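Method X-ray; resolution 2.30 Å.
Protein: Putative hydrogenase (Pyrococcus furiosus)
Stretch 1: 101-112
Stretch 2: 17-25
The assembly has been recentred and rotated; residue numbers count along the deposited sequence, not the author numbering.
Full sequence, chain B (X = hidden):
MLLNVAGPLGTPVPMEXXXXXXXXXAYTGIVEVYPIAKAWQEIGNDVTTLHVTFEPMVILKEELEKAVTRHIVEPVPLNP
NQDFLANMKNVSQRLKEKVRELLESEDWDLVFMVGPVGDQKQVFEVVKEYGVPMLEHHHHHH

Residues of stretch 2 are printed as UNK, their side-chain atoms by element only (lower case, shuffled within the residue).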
# COMPACT_ATOMS: atom_id res chain seq x y z
N GLU B 101 -25.78 -6.57 -19.08
CA GLU B 101 -26.08 -7.39 -20.24
C GLU B 101 -25.01 -8.44 -20.57
O GLU B 101 -25.32 -9.52 -21.05
CB GLU B 101 -26.29 -6.48 -21.45
CG GLU B 101 -26.13 -7.16 -22.80
CD GLU B 101 -26.20 -6.17 -23.95
OE1 GLU B 101 -25.82 -6.54 -25.08
OE2 GLU B 101 -26.65 -5.03 -23.73
N LEU B 102 -23.75 -8.10 -20.31
CA LEU B 102 -22.65 -9.01 -20.59
C LEU B 102 -22.43 -10.04 -19.49
O LEU B 102 -21.86 -11.10 -19.74
CB LEU B 102 -21.36 -8.23 -20.79
CG LEU B 102 -21.18 -7.51 -22.12
CD1 LEU B 102 -19.95 -6.61 -22.02
CD2 LEU B 102 -21.02 -8.52 -23.25
N LEU B 103 -22.86 -9.73 -18.28
CA LEU B 103 -22.72 -10.64 -17.16
C LEU B 103 -23.92 -11.56 -17.09
O LEU B 103 -23.82 -12.71 -16.66
CB LEU B 103 -22.59 -9.86 -15.85
CG LEU B 103 -21.20 -9.35 -15.48
CD1 LEU B 103 -20.56 -8.65 -16.66
CD2 LEU B 103 -21.33 -8.41 -14.29
N GLU B 104 -25.07 -11.03 -17.52
CA GLU B 104 -26.32 -11.79 -17.53
C GLU B 104 -26.29 -12.69 -18.75
O GLU B 104 -27.03 -13.68 -18.82
CB GLU B 104 -27.51 -10.83 -17.60
CG GLU B 104 -28.79 -11.37 -16.98
CD GLU B 104 -29.83 -10.28 -16.75
OE1 GLU B 104 -29.52 -9.27 -16.08
OE2 GLU B 104 -30.98 -10.43 -17.23
N SER B 105 -25.44 -12.33 -19.70
CA SER B 105 -25.26 -13.11 -20.92
C SER B 105 -24.21 -14.18 -20.59
O SER B 105 -24.49 -15.14 -19.88
CB SER B 105 -24.78 -12.22 -22.07
OG SER B 105 -24.64 -12.96 -23.27
N GLU B 106 -23.00 -13.99 -21.09
CA GLU B 106 -21.91 -14.93 -20.85
C GLU B 106 -21.38 -14.90 -19.41
O GLU B 106 -21.85 -14.12 -18.58
CB GLU B 106 -20.78 -14.64 -21.84
CG GLU B 106 -20.58 -13.15 -22.07
CD GLU B 106 -20.26 -12.82 -23.52
OE1 GLU B 106 -19.20 -13.28 -24.02
OE2 GLU B 106 -21.05 -12.11 -24.16
N ASP B 107 -20.41 -15.77 -19.12
CA ASP B 107 -19.83 -15.84 -17.78
C ASP B 107 -18.38 -15.38 -17.82
O ASP B 107 -17.66 -15.66 -18.78
CB ASP B 107 -19.91 -17.26 -17.23
CG ASP B 107 -21.33 -17.77 -17.19
OD1 ASP B 107 -22.19 -17.10 -16.57
OD2 ASP B 107 -21.60 -18.85 -17.76
N TRP B 108 -17.97 -14.68 -16.78
CA TRP B 108 -16.62 -14.14 -16.72
C TRP B 108 -15.87 -14.59 -15.49
O TRP B 108 -16.48 -14.96 -14.49
CB TRP B 108 -16.67 -12.61 -16.76
CG TRP B 108 -17.50 -12.09 -17.88
CD1 TRP B 108 -18.86 -12.05 -17.95
CD2 TRP B 108 -17.02 -11.60 -19.13
NE1 TRP B 108 -19.26 -11.58 -19.17
CE2 TRP B 108 -18.15 -11.30 -19.92
CE3 TRP B 108 -15.74 -11.40 -19.67
CZ2 TRP B 108 -18.04 -10.80 -21.21
CZ3 TRP B 108 -15.63 -10.91 -20.96
CH2 TRP B 108 -16.78 -10.61 -21.72
N ASP B 109 -14.55 -14.55 -15.57
CA ASP B 109 -13.69 -14.93 -14.46
C ASP B 109 -13.21 -13.71 -13.70
O ASP B 109 -12.92 -13.78 -12.51
CB ASP B 109 -12.49 -15.72 -14.98
CG ASP B 109 -12.88 -17.09 -15.49
OD1 ASP B 109 -13.26 -17.95 -14.66
OD2 ASP B 109 -12.80 -17.31 -16.72
N LEU B 110 -13.14 -12.58 -14.40
CA LEU B 110 -12.69 -11.34 -13.79
C LEU B 110 -13.16 -10.11 -14.54
O LEU B 110 -13.41 -10.15 -15.75
CB LEU B 110 -11.15 -11.32 -13.71
CG LEU B 110 -10.55 -9.96 -13.31
CD1 LEU B 110 -10.81 -9.70 -11.84
CD2 LEU B 110 -9.06 -9.95 -13.59
N VAL B 111 -13.29 -9.01 -13.81
CA VAL B 111 -13.66 -7.73 -14.40
C VAL B 111 -12.68 -6.69 -13.88
O VAL B 111 -12.38 -6.64 -12.69
CB VAL B 111 -15.11 -7.32 -14.06
CG1 VAL B 111 -15.32 -7.33 -12.58
CG2 VAL B 111 -15.41 -5.93 -14.63
N PHE B 112 -12.14 -5.89 -14.79
CA PHE B 112 -11.20 -4.85 -14.43
C PHE B 112 -11.64 -3.56 -15.10
O PHE B 112 -11.98 -3.55 -16.28
CB PHE B 112 -9.80 -5.23 -14.88
CG PHE B 112 -8.82 -4.09 -14.89
CD1 PHE B 112 -8.48 -3.45 -16.09
CD2 PHE B 112 -8.22 -3.67 -13.71
CE1 PHE B 112 -7.55 -2.42 -16.11
CE2 PHE B 112 -7.28 -2.63 -13.72
CZ PHE B 112 -6.94 -2.01 -14.92
N UNK B 17 -3.27 -16.05 -15.60
CA UNK B 17 -4.35 -16.53 -16.43
C UNK B 17 -5.57 -16.60 -15.53
O UNK B 17 -5.68 -17.51 -14.71
c UNK B 17 -4.06 -17.92 -17.00
n UNK B 17 -1.97 -20.66 -20.62
c UNK B 17 -3.02 -19.28 -18.80
c UNK B 17 -2.99 -17.95 -18.07
c UNK B 17 -1.91 -19.38 -19.83
N UNK B 18 -6.46 -15.62 -15.66
CA UNK B 18 -7.68 -15.61 -14.86
C UNK B 18 -8.77 -16.29 -15.67
O UNK B 18 -9.79 -16.72 -15.14
c UNK B 18 -5.01 -12.06 -13.71
c UNK B 18 -7.05 -13.40 -13.75
c UNK B 18 -7.14 -13.26 -12.36
c UNK B 18 -5.11 -11.94 -12.33
c UNK B 18 -8.09 -14.17 -14.52
c UNK B 18 -5.98 -12.79 -14.41
c UNK B 18 -6.17 -12.54 -11.65
N UNK B 19 -8.53 -16.39 -16.98
CA UNK B 19 -9.48 -17.02 -17.86
C UNK B 19 -10.09 -15.99 -18.77
O UNK B 19 -9.39 -15.42 -19.60
N UNK B 20 -11.39 -15.75 -18.61
CA UNK B 20 -12.11 -14.78 -19.43
C UNK B 20 -12.20 -13.46 -18.68
O UNK B 20 -12.80 -13.39 -17.61
n UNK B 20 -17.39 -15.00 -22.88
c UNK B 20 -13.50 -15.31 -19.77
c UNK B 20 -16.14 -14.34 -22.41
c UNK B 20 -14.20 -14.49 -20.83
c UNK B 20 -15.49 -15.14 -21.30
N UNK B 21 -11.61 -12.42 -19.27
CA UNK B 21 -11.57 -11.11 -18.63
C UNK B 21 -12.34 -10.02 -19.37
O UNK B 21 -12.28 -9.90 -20.59
c UNK B 21 -9.28 -11.71 -17.71
c UNK B 21 -10.09 -10.63 -18.44
c UNK B 21 -7.79 -11.45 -17.69
c UNK B 21 -10.07 -9.31 -17.64
N UNK B 22 -13.07 -9.21 -18.61
CA UNK B 22 -13.81 -8.11 -19.17
C UNK B 22 -13.05 -6.86 -18.73
O UNK B 22 -13.17 -6.42 -17.57
c UNK B 22 -16.00 -6.80 -18.99
c UNK B 22 -17.41 -6.87 -18.47
c UNK B 22 -15.99 -6.61 -20.50
c UNK B 22 -15.24 -8.08 -18.61
N UNK B 23 -12.26 -6.30 -19.63
CA UNK B 23 -11.50 -5.10 -19.33
C UNK B 23 -12.29 -3.88 -19.82
O UNK B 23 -12.49 -3.71 -21.02
c UNK B 23 -10.14 -5.17 -20.00
N UNK B 24 -12.74 -3.05 -18.88
CA UNK B 24 -13.53 -1.85 -19.19
C UNK B 24 -12.75 -0.54 -19.10
O UNK B 24 -11.93 -0.34 -18.20
c UNK B 24 -14.73 -1.76 -18.24
c UNK B 24 -16.60 -3.11 -17.27
c UNK B 24 -15.63 -0.62 -18.66
c UNK B 24 -15.51 -3.06 -18.27
N UNK B 25 -13.01 0.36 -20.04
CA UNK B 25 -12.35 1.64 -20.05
C UNK B 25 -13.37 2.71 -20.34
O UNK B 25 -13.96 2.72 -21.41

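Position 17 carries five side-chain atoms, four carbons in a row ending in a nitrogen, and it touches nothing on stretch 1. An unbranched chain with a terminal amine is lysine. Lys17 is exposed and extended, a setting that suits a charged end.

Position 18 has seven side-chain carbons, one followed by a six-membered ring with no heteroatom, and Leu110 CD2 lies over the face of that ring: phenylalanine. The methyl is 4.1 Å from the centroid of the Phe18 ring in a CH-pi contact. A flat apolar ring gives this methyl a broad surface to rest on.

Position 19 has no side-chain atoms and is therefore glycine. Its phi/psi of 111/-114° would jam a CB against the carbonyl O of the preceding residue, and an ideal CB would also fall 2.3 Å from Asp109 OD2. Gly19 thus answers both the local backbone and the neighbouring carboxylate.

Position 20 again shows four carbons in a row ending in nitrogen; the carbons run along Trp108 and the nitrogen lies 2.7 Å from Glu106 OE1. This is lysine, but unlike Lys17 it is heavily engaged. All four chi angles of Lys20 are t, and CE sits 3.9 Å from the centroid of the indole six-membered ring. Its NZ, 4.6 Å from the same centroid and over the face, makes a cation-pi interaction, and its contact with Glu106 is a salt bridge. Lysine suits the site because its methylenes can pack on the indole while its charge meets a carboxylate.

Position 21 has four carbons, forked at the first, with one arm two carbons long; the shorter arm approaches Leu110 CD2 at 4.2 Å on their shared side of the sheet. It is isoleucine, and the beta-branched apolar side chain of Ile21 fits an extended backbone.

Position 22 also has four carbons, but forked at the second; its CB packs over a face of Trp108, and its end meets Leu102 and Leu103. The fork identifies leucine. Leu22 CB and Lys20 CE lie over opposite faces of the indole. Farther out, CD1 meets Leu102 CD1 at 4.2 Å and CD2 meets Leu103 CD1 at 4.0 Å, so the fork at the second carbon brings its methyls against Leu102 and Leu103 of the helix.

Position 23 has one carbon, which comes no closer than 4.5 Å to stretch 1, and it pairs with Phe112, both side chains lying on the Leu110 side of the sheet. It is alanine; a single apolar methyl suits the buried strand site of Ala23.

Position 24 repeats the pattern of Ile21, a fork at the first carbon with one longer arm, whose end is 4.0 Å from Val111 CG2: isoleucine. The beta-branched apolar side chain of Ile24 suits an extended strand and a buried place beside Val111.

Position 25 has no side-chain atoms and is glycine; Gly25 makes no contact with stretch 1.

The contact is built on parallel strand pairing. Leu22 N donates to Leu110 O (3.0 Å), Phe112 N to Leu22 O (3.0 Å) and Ile24 N to Phe112 O (2.8 Å), so the bonds zigzag between strands. At the entrance, Asp109 OD2 accepts from Lys20 N at 2.8 Å, while Asp109 N donates to Lys20 O at 2.9 Å. Trp108, anchored by its NE1 to Leu102 O at 2.7 Å, is clasped between Lys20 and Leu22, linking the sheet to the helix.

Stretch 2 (17-25) KFGKILAIG
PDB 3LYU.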